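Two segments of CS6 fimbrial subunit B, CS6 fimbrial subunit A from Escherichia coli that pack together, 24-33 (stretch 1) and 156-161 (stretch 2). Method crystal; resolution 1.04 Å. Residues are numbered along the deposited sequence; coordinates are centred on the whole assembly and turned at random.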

# COMPACT_ATOMS: atom_id res chain seq x y z
N ILE A 24 3.67 7.18 5.29
CA ILE A 24 4.99 7.53 5.81
C ILE A 24 6.06 6.91 4.91
O ILE A 24 6.33 5.71 4.98
CB ILE A 24 5.20 7.04 7.27
CG1 ILE A 24 3.99 7.35 8.16
CG2 ILE A 24 6.47 7.65 7.83
CD1 ILE A 24 4.11 6.85 9.59
N PRO A 25 6.67 7.71 4.01
CA PRO A 25 7.76 7.17 3.17
C PRO A 25 8.96 6.74 3.98
O PRO A 25 9.24 7.35 5.02
CB PRO A 25 8.12 8.35 2.25
CG PRO A 25 6.84 9.16 2.22
CD PRO A 25 6.31 9.09 3.61
N VAL A 26 9.68 5.73 3.49
CA VAL A 26 10.98 5.35 4.01
C VAL A 26 12.03 5.86 3.04
O VAL A 26 11.89 5.78 1.81
CB VAL A 26 11.11 3.83 4.23
CG1 VAL A 26 12.49 3.45 4.78
CG2 VAL A 26 10.02 3.33 5.18
N ASN A 27 13.08 6.43 3.61
CA ASN A 27 14.16 7.01 2.85
C ASN A 27 15.40 6.14 3.02
O ASN A 27 15.77 5.77 4.14
CB ASN A 27 14.36 8.47 3.29
CG ASN A 27 13.05 9.26 3.19
OD1 ASN A 27 12.50 9.43 2.09
ND2 ASN A 27 12.49 9.64 4.35
N TYR A 28 16.01 5.79 1.89
CA TYR A 28 17.17 4.92 1.84
C TYR A 28 18.40 5.65 1.34
O TYR A 28 18.28 6.59 0.57
CB TYR A 28 16.89 3.71 0.93
CG TYR A 28 15.99 2.71 1.62
CD1 TYR A 28 16.51 1.80 2.53
CD2 TYR A 28 14.62 2.72 1.41
CE1 TYR A 28 15.69 0.91 3.21
CE2 TYR A 28 13.80 1.81 2.08
CZ TYR A 28 14.35 0.92 2.98
OH TYR A 28 13.55 0.04 3.68
N ASP A 29 19.57 5.21 1.77
CA ASP A 29 20.82 5.73 1.24
C ASP A 29 21.42 4.82 0.18
O ASP A 29 22.43 5.17 -0.42
CB ASP A 29 21.83 5.95 2.37
CG ASP A 29 21.65 7.27 3.08
OD1 ASP A 29 20.90 8.13 2.59
OD2 ASP A 29 22.29 7.46 4.14
N SER A 30 20.83 3.66 -0.03
CA SER A 30 21.27 2.73 -1.07
C SER A 30 20.07 1.91 -1.52
O SER A 30 18.98 2.11 -1.01
CB SER A 30 22.38 1.81 -0.55
OG SER A 30 21.94 1.04 0.56
N ASP A 31 20.27 0.98 -2.44
CA ASP A 31 19.15 0.24 -3.00
C ASP A 31 18.41 -0.55 -1.93
O ASP A 31 19.02 -1.18 -1.09
CB ASP A 31 19.64 -0.72 -4.08
CG ASP A 31 20.07 0.02 -5.33
OD1 ASP A 31 20.21 1.25 -5.28
OD2 ASP A 31 20.24 -0.63 -6.38
N PRO A 32 17.07 -0.52 -1.96
CA PRO A 32 16.32 -1.38 -1.04
C PRO A 32 16.67 -2.85 -1.23
O PRO A 32 16.98 -3.27 -2.34
CB PRO A 32 14.86 -1.13 -1.41
CG PRO A 32 14.85 0.11 -2.18
CD PRO A 32 16.19 0.30 -2.80
N LYS A 33 16.64 -3.60 -0.18
CA LYS A 33 16.80 -5.04 -0.15
C LYS A 33 15.49 -5.83 -0.12
O LYS A 33 14.47 -5.28 0.28
CB LYS A 33 17.72 -5.37 1.00
CG LYS A 33 19.05 -4.70 0.84
CD LYS A 33 20.13 -5.32 1.51
CE LYS A 33 20.72 -4.48 2.64
NZ LYS A 33 21.77 -3.52 2.12
N VAL A 156 1.93 7.87 -2.85
CA VAL A 156 2.89 7.20 -1.99
C VAL A 156 4.28 7.30 -2.64
O VAL A 156 4.39 7.45 -3.86
CB VAL A 156 2.49 5.71 -1.76
CG1 VAL A 156 1.16 5.62 -1.04
CG2 VAL A 156 2.45 4.93 -3.05
N SER A 157 5.33 7.18 -1.83
CA SER A 157 6.69 7.26 -2.34
C SER A 157 7.69 6.61 -1.40
O SER A 157 7.41 6.36 -0.22
CB SER A 157 7.12 8.72 -2.58
OG SER A 157 7.27 9.42 -1.36
N THR A 158 8.87 6.36 -1.97
CA THR A 158 10.09 6.06 -1.25
C THR A 158 11.19 6.88 -1.95
O THR A 158 11.00 7.38 -3.07
CB THR A 158 10.38 4.54 -1.26
OG1 THR A 158 11.49 4.21 -0.41
CG2 THR A 158 10.71 4.04 -2.65
N THR A 159 12.34 7.02 -1.30
CA THR A 159 13.43 7.77 -1.89
C THR A 159 14.75 7.02 -1.70
O THR A 159 14.95 6.24 -0.74
CB THR A 159 13.53 9.12 -1.27
OG1 THR A 159 12.44 10.01 -1.52
CG2 THR A 159 14.16 9.15 -0.02
N ILE A 160 15.67 7.25 -2.64
CA ILE A 160 17.07 6.90 -2.47
C ILE A 160 17.83 8.22 -2.54
O ILE A 160 17.67 8.98 -3.52
CB ILE A 160 17.57 5.95 -3.58
CG1 ILE A 160 16.78 4.63 -3.53
CG2 ILE A 160 19.07 5.70 -3.43
CD1 ILE A 160 17.13 3.70 -4.68
N SER A 161 18.64 8.52 -1.54
CA SER A 161 19.32 9.80 -1.49
C SER A 161 20.33 9.98 -2.62
O SER A 161 20.84 8.98 -3.15
CB SER A 161 20.02 9.99 -0.16
OG SER A 161 20.94 8.95 0.05
OXT SER A 161 20.62 11.16 -2.97
O HOH W 1 22.62 6.98 -2.46

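How do the backbones join? They run parallel, with Asn-27 paired to Thr-159 and Tyr-28 to Ile-160. Tyr-28 N donates to Thr-159 O at 2.9 Å, and Ser-161 N to Tyr-28 O, also at 2.9 Å; the bond from Thr-159 N to Val-26 O is weak, at 3.4 Å.

What does the rotamer of Thr-158 achieve? With chi1 at t, its hydroxyl reaches the neighbouring strand, and Thr-158 OG1 donates to Val-26 O at 2.7 Å. That carbonyl thus gains a short side-chain bond beside its weak backbone one. The same hydroxyl lies at the edge of the Tyr-28 ring, OG1 to CD2 being 3.9 Å.

Where does Ile-160 put its bulk? Its CB points to the same face of the sheet as that of Tyr-28. The m, t conformation extends the chain so that Ile-160 CD1 meets Pro-32 CD at 4.0 Å, an apolar contact beyond the paired strands.

How is the C-terminus held? Asp-29 points its CB away, but chi1 at m brings the carboxylate back, and Ser-161, in rotamer p, donates from OG to Asp-29 OD1 at 2.7 Å. A water adds a second link, donating to Asp-29 O at 2.7 Å and to Ser-161 O of the terminal carboxylate at 2.8 Å.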